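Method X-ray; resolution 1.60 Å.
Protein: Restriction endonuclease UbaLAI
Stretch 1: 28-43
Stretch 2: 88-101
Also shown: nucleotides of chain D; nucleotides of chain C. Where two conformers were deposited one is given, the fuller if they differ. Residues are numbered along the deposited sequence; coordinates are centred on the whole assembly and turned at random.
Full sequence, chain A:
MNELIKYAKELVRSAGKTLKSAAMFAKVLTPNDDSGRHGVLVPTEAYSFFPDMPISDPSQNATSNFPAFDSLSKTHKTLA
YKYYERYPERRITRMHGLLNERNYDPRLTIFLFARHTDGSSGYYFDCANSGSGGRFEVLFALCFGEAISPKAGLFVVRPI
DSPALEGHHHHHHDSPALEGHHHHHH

Stretch 1 28-43: VLTPNDDSGRHGVLVP
Stretch 2 (88-101) PERRITRMHGLLNE

Stretch 1 meets stretch 2 first through Leu29. Its side chain (chi1 m, chi2 t) points toward stretch 2, and CD1 lies 3.7 Å from Leu99 CD2. A type I turn runs from Thr30 to Asp33. Thr30 OG1 (2.6 Å) and Asn32 N (2.8 Å) both donate to OP2 of DC4 in chain D, so the turn grips a phosphate.

Asp33 (chi1 m) accepts Leu41 N at OD1, 2.9 Å. Asp34 (chi1 p) serves its own loop: OD1 accepts His38 N at 2.8 Å and Gly39 N at 3.0 Å. Asp34 N donates to Gly39 O at 2.9 Å, closing the loop.

Ser35 (phi/psi -70/-20, chi1 m) has the largest area covered by stretch 2. Its N donates to Asn100 OD1 at 3.0 Å, its OG to His96 O at 2.7 Å, and its O accepts Met95 N at 3.1 Å. Gly36 sits at phi/psi 171/-21, where a CB would jam against the preceding carbonyl. Water 1 links Gly36 O to Arg91 NH1, 3.0 Å from each.

His38 (chi1 m) points away from stretch 2; its NE2 donates to DG6 N7 of chain D at 2.8 Å. Gly39 has phi 75°, and an ideal CB would clash with Ile92 O at 2.8 Å.

Val40 and Leu41 then pair antiparallel with Ile92 and Arg91. Val40 N donates to Ile92 O at 2.8 Å, and Ile92 N to Val40 O at 2.9 Å. Val40 CA and Ile92 CA are 5.2 Å apart. In the non-hydrogen-bonded pair, Leu41 CA and Arg91 CA are 4.5 Å apart. Val40 (chi1 t) packs CG2 against Met95 CE at 3.3 Å. Leu41 (t, p) lies on the other face with Arg91, whose NE bridges to Glu89 OE2 at 2.9 Å. Val42 N donates to Arg90 O at 2.9 Å, and Val42 CG2 meets Ile92 CG1 at 3.7 Å.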

ATOM      1  N   VAL A  28      -2.583  -8.106   3.073  1.00 14.04           N
ATOM      2  CA  VAL A  28      -2.027  -8.742   4.258  1.00 16.55           C
ATOM      3  C   VAL A  28      -0.690  -9.328   3.876  1.00 17.36           C
ATOM      4  O   VAL A  28      -0.593 -10.153   2.932  1.00 16.82           O
ATOM      5  CB  VAL A  28      -2.963  -9.894   4.783  1.00 18.18           C
ATOM      6  CG1 VAL A  28      -2.398 -10.529   6.007  1.00 18.78           C
ATOM      7  CG2 VAL A  28      -4.408  -9.331   5.006  1.00 18.95           C
ATOM      8  N   LEU A  29       0.355  -8.848   4.544  1.00 15.11           N
ATOM      9  CA  LEU A  29       1.712  -9.204   4.105  1.00 17.82           C
ATOM     10  C   LEU A  29       1.959 -10.694   4.320  1.00 17.30           C
ATOM     11  O   LEU A  29       1.284 -11.343   5.169  1.00 17.76           O
ATOM     12  CB  LEU A  29       2.798  -8.416   4.863  1.00 17.13           C
ATOM     13  CG  LEU A  29       2.665  -6.890   4.614  1.00 20.09           C
ATOM     14  CD1 LEU A  29       4.001  -6.318   5.213  1.00 19.85           C
ATOM     15  CD2 LEU A  29       2.432  -6.594   3.160  1.00 22.50           C
ATOM     16  N   THR A  30       2.957 -11.235   3.614  1.00 16.50           N
ATOM     17  CA  THR A  30       3.473 -12.579   3.949  1.00 14.77           C
ATOM     18  C   THR A  30       4.763 -12.393   4.740  1.00 15.12           C
ATOM     19  O   THR A  30       5.357 -11.260   4.675  1.00 15.91           O
ATOM     20  CB  THR A  30       3.780 -13.458   2.698  1.00 18.90           C
ATOM     21  OG1 THR A  30       5.004 -13.042   2.063  1.00 18.88           O
ATOM     22  CG2 THR A  30       2.649 -13.322   1.623  1.00 18.35           C
ATOM     23  N   PRO A  31       5.256 -13.388   5.430  1.00 16.13           N
ATOM     24  CA  PRO A  31       6.390 -13.192   6.333  1.00 15.09           C
ATOM     25  C   PRO A  31       7.606 -12.667   5.580  1.00 15.74           C
ATOM     26  O   PRO A  31       8.391 -11.858   6.186  1.00 18.77           O
ATOM     27  CB  PRO A  31       6.642 -14.589   6.923  1.00 19.51           C
ATOM     28  CG  PRO A  31       5.135 -15.111   7.069  1.00 19.33           C
ATOM     29  CD  PRO A  31       4.551 -14.671   5.739  1.00 17.13           C
ATOM     30  N   ASN A  32       7.779 -13.056   4.319  1.00 15.98           N
ATOM     31  CA  ASN A  32       9.001 -12.550   3.612  1.00 17.27           C
ATOM     32  C   ASN A  32       8.949 -11.069   3.338  1.00 16.61           C
ATOM     33  O   ASN A  32      10.035 -10.457   3.205  1.00 16.26           O
ATOM     34  CB  ASN A  32       9.192 -13.244   2.264  1.00 16.68           C
ATOM     35  CG  ASN A  32      10.675 -13.295   1.866  1.00 16.73           C
ATOM     36  OD1 ASN A  32      11.492 -13.771   2.633  1.00 18.59           O
ATOM     37  ND2 ASN A  32      10.981 -12.760   0.698  1.00 16.22           N
ATOM     38  N   ASP A  33       7.757 -10.482   3.231  1.00 15.51           N
ATOM     39  CA  ASP A  33       7.637  -9.021   2.907  1.00 16.14           C
ATOM     40  C   ASP A  33       8.189  -8.180   4.015  1.00 15.15           C
ATOM     41  O   ASP A  33       8.096  -8.544   5.178  1.00 15.96           O
ATOM     42  CB  ASP A  33       6.153  -8.692   2.731  1.00 15.23           C
ATOM     43  CG  ASP A  33       5.527  -9.191   1.442  1.00 14.80           C
ATOM     44  OD1 ASP A  33       6.154  -9.309   0.389  1.00 16.45           O
ATOM     45  OD2 ASP A  33       4.246  -9.396   1.542  1.00 16.97           O
ATOM     46  N   ASP A  34       8.766  -6.989   3.678  1.00 15.20           N
ATOM     47  CA  ASP A  34       9.159  -6.032   4.699  1.00 14.70           C
ATOM     48  C   ASP A  34       9.321  -4.660   3.956  1.00 15.73           C
ATOM     49  O   ASP A  34       8.880  -4.536   2.836  1.00 15.48           O
ATOM     50  CB  ASP A  34      10.403  -6.481   5.425  1.00 15.92           C
ATOM     51  CG  ASP A  34      11.580  -6.722   4.478  1.00 18.48           C
ATOM     52  OD1 ASP A  34      11.741  -6.023   3.456  1.00 15.81           O
ATOM     53  OD2 ASP A  34      12.277  -7.762   4.683  1.00 19.92           O
ATOM     54  N   SER A  35       9.959  -3.705   4.646  0.74 12.69           N
ATOM     55  CA  SER A  35       9.993  -2.312   4.134  0.74 15.97           C
ATOM     56  C   SER A  35      10.847  -2.137   2.889  0.74 16.36           C
ATOM     57  O   SER A  35      10.689  -1.148   2.147  0.74 15.38           O
ATOM     58  CB  SER A  35      10.538  -1.397   5.244  0.74 16.33           C
ATOM     59  OG  SER A  35       9.816  -1.578   6.431  0.74 17.28           O
ATOM     60  N   GLY A  36      11.764  -3.074   2.629  1.00 15.29           N
ATOM     61  CA  GLY A  36      12.594  -2.945   1.450  1.00 16.28           C
ATOM     62  C   GLY A  36      13.789  -3.916   1.291  1.00 13.74           C
ATOM     63  O   GLY A  36      14.214  -4.125   0.155  1.00 16.81           O
ATOM     64  N   ARG A  37      14.249  -4.517   2.381  1.00 14.48           N
ATOM     65  CA  ARG A  37      15.233  -5.568   2.235  1.00 15.31           C
ATOM     66  C   ARG A  37      14.671  -6.644   1.282  1.00 15.09           C
ATOM     67  O   ARG A  37      15.306  -7.024   0.299  1.00 15.69           O
ATOM     68  CB  ARG A  37      15.570  -6.172   3.626  1.00 15.94           C
ATOM     69  CG  ARG A  37      16.940  -6.938   3.631  1.00 18.52           C
ATOM     70  CD  ARG A  37      16.810  -8.348   3.072  1.00 17.93           C
ATOM     71  NE  ARG A  37      18.054  -9.131   3.318  1.00 17.17           N
ATOM     72  CZ  ARG A  37      18.254  -9.954   4.364  1.00 22.55           C
ATOM     73  NH1 ARG A  37      17.276 -10.150   5.265  1.00 23.01           N
ATOM     74  NH2 ARG A  37      19.433 -10.582   4.528  1.00 20.24           N
ATOM     75  N   HIS A  38      13.417  -7.061   1.527  1.00 15.98           N
ATOM     76  CA  HIS A  38      12.660  -7.841   0.581  1.00 16.74           C
ATOM     77  C   HIS A  38      11.521  -7.095  -0.099  1.00 13.64           C
ATOM     78  O   HIS A  38      11.055  -7.537  -1.164  1.00 15.96           O
ATOM     79  CB  HIS A  38      12.023  -9.054   1.309  1.00 14.72           C
ATOM     80  CG  HIS A  38      13.040  -9.990   1.842  1.00 16.39           C
ATOM     81  ND1 HIS A  38      12.749 -10.859   2.880  1.00 17.78           N
ATOM     82  CD2 HIS A  38      14.335 -10.218   1.502  1.00 17.57           C
ATOM     83  CE1 HIS A  38      13.820 -11.590   3.150  1.00 18.43           C
ATOM     84  NE2 HIS A  38      14.798 -11.226   2.327  1.00 19.14           N
ATOM     85  N   GLY A  39      11.100  -5.963   0.497  1.00 13.98           N
ATOM     86  CA  GLY A  39      10.013  -5.163  -0.105  1.00 13.55           C
ATOM     87  C   GLY A  39       8.664  -5.817   0.116  1.00 14.56           C
ATOM     88  O   GLY A  39       8.586  -6.890   0.745  1.00 15.11           O
ATOM     89  N   VAL A  40       7.653  -5.156  -0.397  1.00 13.29           N
ATOM     90  CA  VAL A  40       6.331  -5.771  -0.415  1.00 14.01           C
ATOM     91  C   VAL A  40       6.122  -6.246  -1.841  1.00 16.31           C
ATOM     92  O   VAL A  40       6.101  -5.466  -2.795  1.00 17.16           O
ATOM     93  CB  VAL A  40       5.251  -4.779   0.025  1.00 14.45           C
ATOM     94  CG1 VAL A  40       3.843  -5.384  -0.262  1.00 16.38           C
ATOM     95  CG2 VAL A  40       5.428  -4.471   1.516  1.00 16.17           C
ATOM     96  N   LEU A  41       5.865  -7.566  -1.972  1.00 15.44           N
ATOM     97  CA  LEU A  41       5.704  -8.155  -3.294  1.00 17.35           C
ATOM     98  C   LEU A  41       4.303  -7.757  -3.858  1.00 17.15           C
ATOM     99  O   LEU A  41       3.317  -7.817  -3.121  1.00 17.09           O
ATOM    100  CB  LEU A  41       5.821  -9.711  -3.213  1.00 15.56           C
ATOM    101  CG  LEU A  41       5.705 -10.380  -4.587  1.00 17.18           C
ATOM    102  CD1 LEU A  41       6.902 -10.054  -5.524  1.00 20.36           C
ATOM    103  CD2 LEU A  41       5.660 -11.932  -4.291  1.00 17.75           C
ATOM    104  N   VAL A  42       4.289  -7.252  -5.095  1.00 17.17           N
ATOM    105  CA  VAL A  42       3.046  -6.750  -5.698  1.00 18.04           C
ATOM    106  C   VAL A  42       2.429  -7.888  -6.499  1.00 17.60           C
ATOM    107  O   VAL A  42       3.045  -8.378  -7.431  1.00 19.43           O
ATOM    108  CB  VAL A  42       3.295  -5.552  -6.635  1.00 17.22           C
ATOM    109  CG1 VAL A  42       1.969  -5.026  -7.178  1.00 21.60           C
ATOM    110  CG2 VAL A  42       4.026  -4.415  -5.846  1.00 17.63           C
ATOM    111  N   PRO A  43       1.206  -8.321  -6.128  1.00 18.47           N
ATOM    112  CA  PRO A  43       0.534  -9.358  -6.950  1.00 19.47           C
ATOM    113  C   PRO A  43       0.255  -8.840  -8.339  1.00 20.32           C
ATOM    114  O   PRO A  43       0.007  -7.617  -8.495  1.00 21.98           O
ATOM    115  CB  PRO A  43      -0.777  -9.589  -6.220  1.00 22.99           C
ATOM    116  CG  PRO A  43      -0.827  -8.804  -5.089  1.00 22.11           C
ATOM    117  CD  PRO A  43       0.360  -7.835  -5.041  1.00 18.28           C
ATOM    118  N   PRO A  88       9.978 -13.276 -13.139  1.00 25.35           N
ATOM    119  CA  PRO A  88      10.033 -11.795 -13.028  1.00 24.72           C
ATOM    120  C   PRO A  88       9.020 -11.320 -12.013  1.00 24.21           C
ATOM    121  O   PRO A  88       7.964 -11.956 -11.887  1.00 24.52           O
ATOM    122  CB  PRO A  88       9.626 -11.322 -14.410  1.00 28.16           C
ATOM    123  CG  PRO A  88       8.656 -12.426 -14.894  1.00 27.99           C
ATOM    124  CD  PRO A  88       9.082 -13.721 -14.227  1.00 27.54           C
ATOM    125  N   GLU A  89       9.261 -10.239 -11.307  1.00 22.72           N
ATOM    126  CA  GLU A  89       8.268  -9.812 -10.304  1.00 20.39           C
ATOM    127  C   GLU A  89       8.507  -8.332  -9.986  1.00 20.49           C
ATOM    128  O   GLU A  89       9.517  -7.758 -10.442  1.00 21.69           O
ATOM    129  CB  GLU A  89       8.353 -10.657  -9.023  1.00 21.63           C
ATOM    130  CG  GLU A  89       9.605 -10.301  -8.159  1.00 19.44           C
ATOM    131  CD  GLU A  89       9.743 -11.250  -6.963  1.00 21.99           C
ATOM    132  OE1 GLU A  89       9.216 -12.419  -7.013  1.00 20.30           O
ATOM    133  OE2 GLU A  89      10.371 -10.793  -5.991  1.00 20.57           O
ATOM    134  N   ARG A  90       7.561  -7.750  -9.274  1.00 19.18           N
ATOM    135  CA  ARG A  90       7.604  -6.347  -8.863  1.00 20.64           C
ATOM    136  C   ARG A  90       7.385  -6.211  -7.372  1.00 20.92           C
ATOM    137  O   ARG A  90       6.637  -6.939  -6.727  1.00 19.87           O
ATOM    138  CB  ARG A  90       6.548  -5.499  -9.632  1.00 19.96           C
ATOM    139  CG  ARG A  90       6.675  -5.622 -11.126  1.00 21.86           C
ATOM    140  CD  ARG A  90       5.810  -4.670 -11.836  1.00 26.35           C
ATOM    141  NE  ARG A  90       5.793  -5.058 -13.239  1.00 31.07           N
ATOM    142  CZ  ARG A  90       5.207  -4.336 -14.172  1.00 38.14           C
ATOM    143  NH1 ARG A  90       4.629  -3.204 -13.818  1.00 34.88           N
ATOM    144  NH2 ARG A  90       5.218  -4.749 -15.446  1.00 44.11           N
ATOM    145  N   ARG A  91       8.105  -5.227  -6.783  1.00 18.73           N
ATOM    146  CA  ARG A  91       8.090  -4.988  -5.345  1.00 16.89           C
ATOM    147  C   ARG A  91       7.943  -3.509  -5.107  1.00 17.69           C
ATOM    148  O   ARG A  91       8.431  -2.720  -5.954  1.00 20.76           O
ATOM    149  CB  ARG A  91       9.409  -5.451  -4.698  1.00 16.88           C
ATOM    150  CG  ARG A  91       9.703  -6.930  -4.875  1.00 14.84           C
ATOM    151  CD  ARG A  91      11.106  -7.157  -4.351  1.00 14.29           C
ATOM    152  NE  ARG A  91      11.555  -8.488  -4.734  1.00 17.79           N
ATOM    153  CZ  ARG A  91      12.791  -8.967  -4.560  1.00 18.85           C
ATOM    154  NH1 ARG A  91      13.732  -8.223  -3.928  1.00 17.37           N
ATOM    155  NH2 ARG A  91      13.083 -10.186  -5.037  1.00 18.40           N
ATOM    156  N   ILE A  92       7.338  -3.116  -3.991  1.00 16.14           N
ATOM    157  CA  ILE A  92       7.474  -1.748  -3.454  1.00 15.47           C
ATOM    158  C   ILE A  92       8.531  -1.819  -2.366  1.00 17.18           C
ATOM    159  O   ILE A  92       8.567  -2.758  -1.557  1.00 16.38           O
ATOM    160  CB  ILE A  92       6.149  -1.211  -2.832  1.00 17.41           C
ATOM    161  CG1 ILE A  92       4.993  -1.483  -3.809  1.00 18.30           C
ATOM    162  CG2 ILE A  92       6.333   0.285  -2.497  1.00 16.21           C
ATOM    163  CD1 ILE A  92       5.201  -0.779  -5.196  1.00 18.55           C
ATOM    164  N   THR A  93       9.398  -0.796  -2.345  1.00 14.48           N
ATOM    165  CA  THR A  93      10.394  -0.651  -1.286  1.00 14.92           C
ATOM    166  C   THR A  93      10.478   0.831  -0.825  1.00 15.12           C
ATOM    167  O   THR A  93       9.765   1.711  -1.359  1.00 16.42           O
ATOM    168  CB  THR A  93      11.814  -1.081  -1.760  1.00 16.66           C
ATOM    169  OG1 THR A  93      12.258  -0.169  -2.789  1.00 17.21           O
ATOM    170  CG2 THR A  93      11.849  -2.482  -2.340  1.00 17.08           C
ATOM    171  N   ARG A  94      11.310   1.074   0.199  1.00 15.37           N
ATOM    172  CA  ARG A  94      11.445   2.378   0.910  1.00 14.99           C
ATOM    173  C   ARG A  94      10.188   2.699   1.745  1.00 14.49           C
ATOM    174  O   ARG A  94       9.937   3.836   2.096  1.00 18.92           O
ATOM    175  CB  ARG A  94      11.782   3.559  -0.092  1.00 18.32           C
ATOM    176  CG  ARG A  94      12.919   3.231  -1.081  1.00 17.86           C
ATOM    177  CD  ARG A  94      13.274   4.487  -1.870  1.00 19.83           C
ATOM    178  NE  ARG A  94      13.709   5.560  -0.970  1.00 21.85           N
ATOM    179  CZ  ARG A  94      13.739   6.844  -1.372  1.00 21.93           C
ATOM    180  NH1 ARG A  94      13.484   7.133  -2.637  1.00 23.37           N
ATOM    181  NH2 ARG A  94      14.063   7.789  -0.510  1.00 23.18           N
ATOM    182  N   MET A  95       9.411   1.668   2.139  1.00 15.53           N
ATOM    183  CA  MET A  95       8.325   1.910   3.055  1.00 16.71           C
ATOM    184  C   MET A  95       8.735   2.116   4.512  1.00 17.09           C
ATOM    185  O   MET A  95       9.903   1.921   4.936  1.00 18.64           O
ATOM    186  CB  MET A  95       7.327   0.742   2.966  1.00 18.31           C
ATOM    187  CG  MET A  95       6.669   0.769   1.642  1.00 20.60           C
ATOM    188  SD  MET A  95       5.716  -0.741   1.358  1.00 21.22           S
ATOM    189  CE  MET A  95       7.156  -1.748   0.994  1.00 26.51           C
ATOM    190  N   HIS A  96       7.738   2.622   5.254  1.00 20.14           N
ATOM    191  CA  HIS A  96       7.858   2.818   6.703  1.00 18.65           C
ATOM    192  C   HIS A  96       8.451   1.588   7.450  1.00 19.98           C
ATOM    193  O   HIS A  96       8.113   0.433   7.169  1.00 18.75           O
ATOM    194  CB  HIS A  96       6.477   3.174   7.268  1.00 20.92           C
ATOM    195  CG  HIS A  96       6.530   3.764   8.628  1.00 26.11           C
ATOM    196  ND1 HIS A  96       6.840   3.020   9.748  1.00 23.93           N
ATOM    197  CD2 HIS A  96       6.330   5.043   9.049  1.00 24.11           C
ATOM    198  CE1 HIS A  96       6.790   3.815  10.810  1.00 26.54           C
ATOM    199  NE2 HIS A  96       6.470   5.046  10.413  1.00 23.93           N
ATOM    200  N   GLY A  97       9.421   1.856   8.307  1.00 22.23           N
ATOM    201  CA  GLY A  97      10.125   0.780   9.011  1.00 23.84           C
ATOM    202  C   GLY A  97       9.276  -0.055   9.957  1.00 22.50           C
ATOM    203  O   GLY A  97       9.736  -1.137  10.386  1.00 21.30           O
ATOM    204  N   LEU A  98       8.047   0.363  10.241  1.00 22.18           N
ATOM    205  CA  LEU A  98       7.166  -0.476  11.064  1.00 22.12           C
ATOM    206  C   LEU A  98       7.108  -1.862  10.428  1.00 20.93           C
ATOM    207  O   LEU A  98       7.016  -2.873  11.128  1.00 22.27           O
ATOM    208  CB  LEU A  98       5.744   0.111  11.178  1.00 23.41           C
ATOM    209  CG  LEU A  98       4.780  -0.745  12.029  1.00 26.75           C
ATOM    210  CD1 LEU A  98       5.371  -1.135  13.406  1.00 34.59           C
ATOM    211  CD2 LEU A  98       3.473   0.003  12.232  1.00 28.64           C
ATOM    212  N   LEU A  99       7.200  -1.937   9.106  1.00 18.74           N
ATOM    213  CA  LEU A  99       6.963  -3.270   8.472  1.00 18.73           C
ATOM    214  C   LEU A  99       8.118  -4.238   8.749  1.00 20.76           C
ATOM    215  O   LEU A  99       7.982  -5.450   8.555  1.00 21.39           O
ATOM    216  CB  LEU A  99       6.807  -3.166   6.968  1.00 17.20           C
ATOM    217  CG  LEU A  99       5.570  -2.441   6.458  1.00 18.74           C
ATOM    218  CD1 LEU A  99       5.625  -2.476   4.936  1.00 21.15           C
ATOM    219  CD2 LEU A  99       4.318  -3.063   7.033  1.00 19.97           C
ATOM    220  N   ASN A 100       9.257  -3.719   9.211  1.00 17.41           N
ATOM    221  CA  ASN A 100      10.367  -4.643   9.368  1.00 17.39           C
ATOM    222  C   ASN A 100      10.223  -5.586  10.589  1.00 25.26           C
ATOM    223  O   ASN A 100      10.855  -6.666  10.627  1.00 30.81           O
ATOM    224  CB  ASN A 100      11.660  -3.818   9.452  1.00 17.60           C
ATOM    225  CG  ASN A 100      12.012  -3.233   8.128  1.00 15.90           C
ATOM    226  OD1 ASN A 100      11.730  -3.817   7.060  1.00 18.84           O
ATOM    227  ND2 ASN A 100      12.610  -2.013   8.158  1.00 19.32           N
ATOM    228  N   GLU A 101       9.411  -5.198  11.563  0.57 22.25           N
ATOM    229  CA  GLU A 101       9.279  -5.976  12.779  0.57 23.87           C
ATOM    230  C   GLU A 101       8.466  -7.231  12.497  0.57 24.37           C
ATOM    231  O   GLU A 101       7.320  -7.119  12.135  0.57 24.13           O
ATOM    232  CB  GLU A 101       8.628  -5.129  13.877  0.57 29.11           C
ATOM    233  CG  GLU A 101       9.628  -4.161  14.549  0.57 33.35           C
ATOM    234  CD  GLU A 101      10.576  -4.804  15.553  0.57 36.51           C
ATOM    235  OE1 GLU A 101      10.296  -5.925  16.023  0.57 37.81           O
ATOM    236  OE2 GLU A 101      11.610  -4.165  15.899  0.57 37.18           O
TER
ATOM    237  P    DG D   6      18.382 -17.552   5.387  1.00 28.04           P
ATOM    238  OP1  DG D   6      19.078 -18.793   5.804  1.00 30.77           O
ATOM    239  OP2  DG D   6      17.693 -16.669   6.353  1.00 29.54           O
ATOM    240  O5'  DG D   6      19.420 -16.599   4.604  1.00 27.66           O
ATOM    241  C5'  DG D   6      20.318 -17.110   3.666  1.00 28.73           C
ATOM    242  C4'  DG D   6      21.168 -15.976   3.117  1.00 25.92           C
ATOM    243  O4'  DG D   6      20.330 -15.207   2.194  1.00 26.06           O
ATOM    244  C3'  DG D   6      21.654 -14.976   4.174  1.00 26.20           C
ATOM    245  O3'  DG D   6      22.929 -14.537   3.803  1.00 27.58           O
ATOM    246  C2'  DG D   6      20.705 -13.776   3.929  1.00 23.47           C
ATOM    247  C1'  DG D   6      20.544 -13.868   2.422  1.00 23.71           C
ATOM    248  N9   DG D   6      19.428 -13.086   1.959  1.00 22.02           N
ATOM    249  C8   DG D   6      18.186 -12.902   2.574  1.00 22.53           C
ATOM    250  N7   DG D   6      17.419 -12.027   1.936  1.00 20.40           N
ATOM    251  C5   DG D   6      18.207 -11.612   0.852  1.00 20.18           C
ATOM    252  C6   DG D   6      17.955 -10.629  -0.126  1.00 20.58           C
ATOM    253  O6   DG D   6      16.915  -9.914  -0.270  1.00 18.98           O
ATOM    254  N1   DG D   6      19.003 -10.483  -1.022  1.00 21.17           N
ATOM    255  C2   DG D   6      20.184 -11.219  -0.966  1.00 23.13           C
ATOM    256  N2   DG D   6      21.083 -10.958  -1.914  1.00 24.05           N
ATOM    257  N3   DG D   6      20.455 -12.128  -0.016  1.00 23.79           N
ATOM    258  C4   DG D   6      19.448 -12.257   0.863  1.00 20.18           C
ATOM    259  P    DC D   4       6.412 -16.568   2.636  1.00 19.37           P
ATOM    260  OP1  DC D   4       5.787 -17.304   3.787  1.00 22.15           O
ATOM    261  OP2  DC D   4       6.514 -15.039   2.741  1.00 19.46           O
ATOM    262  O5'  DC D   4       7.892 -17.060   2.388  1.00 18.09           O
ATOM    263  C5'  DC D   4       8.125 -18.541   2.285  1.00 18.38           C
ATOM    264  C4'  DC D   4       9.578 -18.811   2.038  1.00 20.51           C
ATOM    265  O4'  DC D   4       9.955 -18.292   0.749  1.00 21.70           O
ATOM    266  C3'  DC D   4      10.493 -18.103   3.062  1.00 21.15           C
ATOM    267  O3'  DC D   4      11.281 -19.110   3.717  1.00 24.40           O
ATOM    268  C2'  DC D   4      11.389 -17.198   2.197  1.00 20.86           C
ATOM    269  C1'  DC D   4      11.268 -17.906   0.820  1.00 22.53           C
ATOM    270  N1   DC D   4      11.510 -16.985  -0.296  1.00 19.77           N
ATOM    271  C2   DC D   4      12.737 -17.058  -0.986  1.00 22.62           C
ATOM    272  O2   DC D   4      13.574 -17.974  -0.707  1.00 23.35           O
ATOM    273  N3   DC D   4      12.961 -16.167  -1.993  1.00 19.85           N
ATOM    274  C4   DC D   4      12.055 -15.209  -2.286  1.00 21.80           C
ATOM    275  N4   DC D   4      12.382 -14.333  -3.260  1.00 20.69           N
ATOM    276  C5   DC D   4      10.787 -15.106  -1.580  1.00 20.42           C
ATOM    277  C6   DC D   4      10.576 -15.990  -0.580  1.00 18.40           C
ATOM    278  P    DC C   2      15.084   3.663   2.201  1.00 18.75           P
ATOM    279  OP1  DC C   2      14.920   4.945   1.438  1.00 20.13           O
ATOM    280  OP2  DC C   2      13.969   3.157   3.079  1.00 19.62           O
ATOM    281  O5'  DC C   2      15.530   2.570   1.170  1.00 17.68           O
ATOM    282  C5'  DC C   2      16.520   2.848   0.168  1.00 16.92           C
ATOM    283  C4'  DC C   2      17.057   1.568  -0.433  1.00 17.79           C
ATOM    284  O4'  DC C   2      17.632   0.723   0.575  1.00 17.99           O
ATOM    285  C3'  DC C   2      15.992   0.727  -1.124  1.00 16.17           C
ATOM    286  O3'  DC C   2      16.134   1.006  -2.553  1.00 17.94           O
ATOM    287  C2'  DC C   2      16.375  -0.726  -0.729  1.00 17.80           C
ATOM    288  C1'  DC C   2      17.757  -0.515  -0.041  1.00 18.54           C
ATOM    289  N1   DC C   2      18.098  -1.530   1.004  1.00 19.28           N
ATOM    290  C2   DC C   2      19.400  -2.101   0.920  1.00 18.99           C
ATOM    291  O2   DC C   2      20.135  -1.762   0.005  1.00 20.60           O
ATOM    292  N3   DC C   2      19.733  -3.047   1.784  1.00 18.31           N
ATOM    293  C4   DC C   2      18.910  -3.327   2.815  1.00 20.69           C
ATOM    294  N4   DC C   2      19.317  -4.290   3.678  1.00 20.47           N
ATOM    295  C5   DC C   2      17.599  -2.743   2.953  1.00 19.52           C
ATOM    296  C6   DC C   2      17.239  -1.828   2.035  1.00 20.22           C
HETATM  297  O   HOH W   1      14.227  -5.772  -2.354  1.00 16.66           O
HETATM  298  O   HOH W   2      13.812  -3.614   5.152  1.00 18.86           O
HETATM  299  O   HOH W   3       5.123  -9.318  -8.896  1.00 21.72           O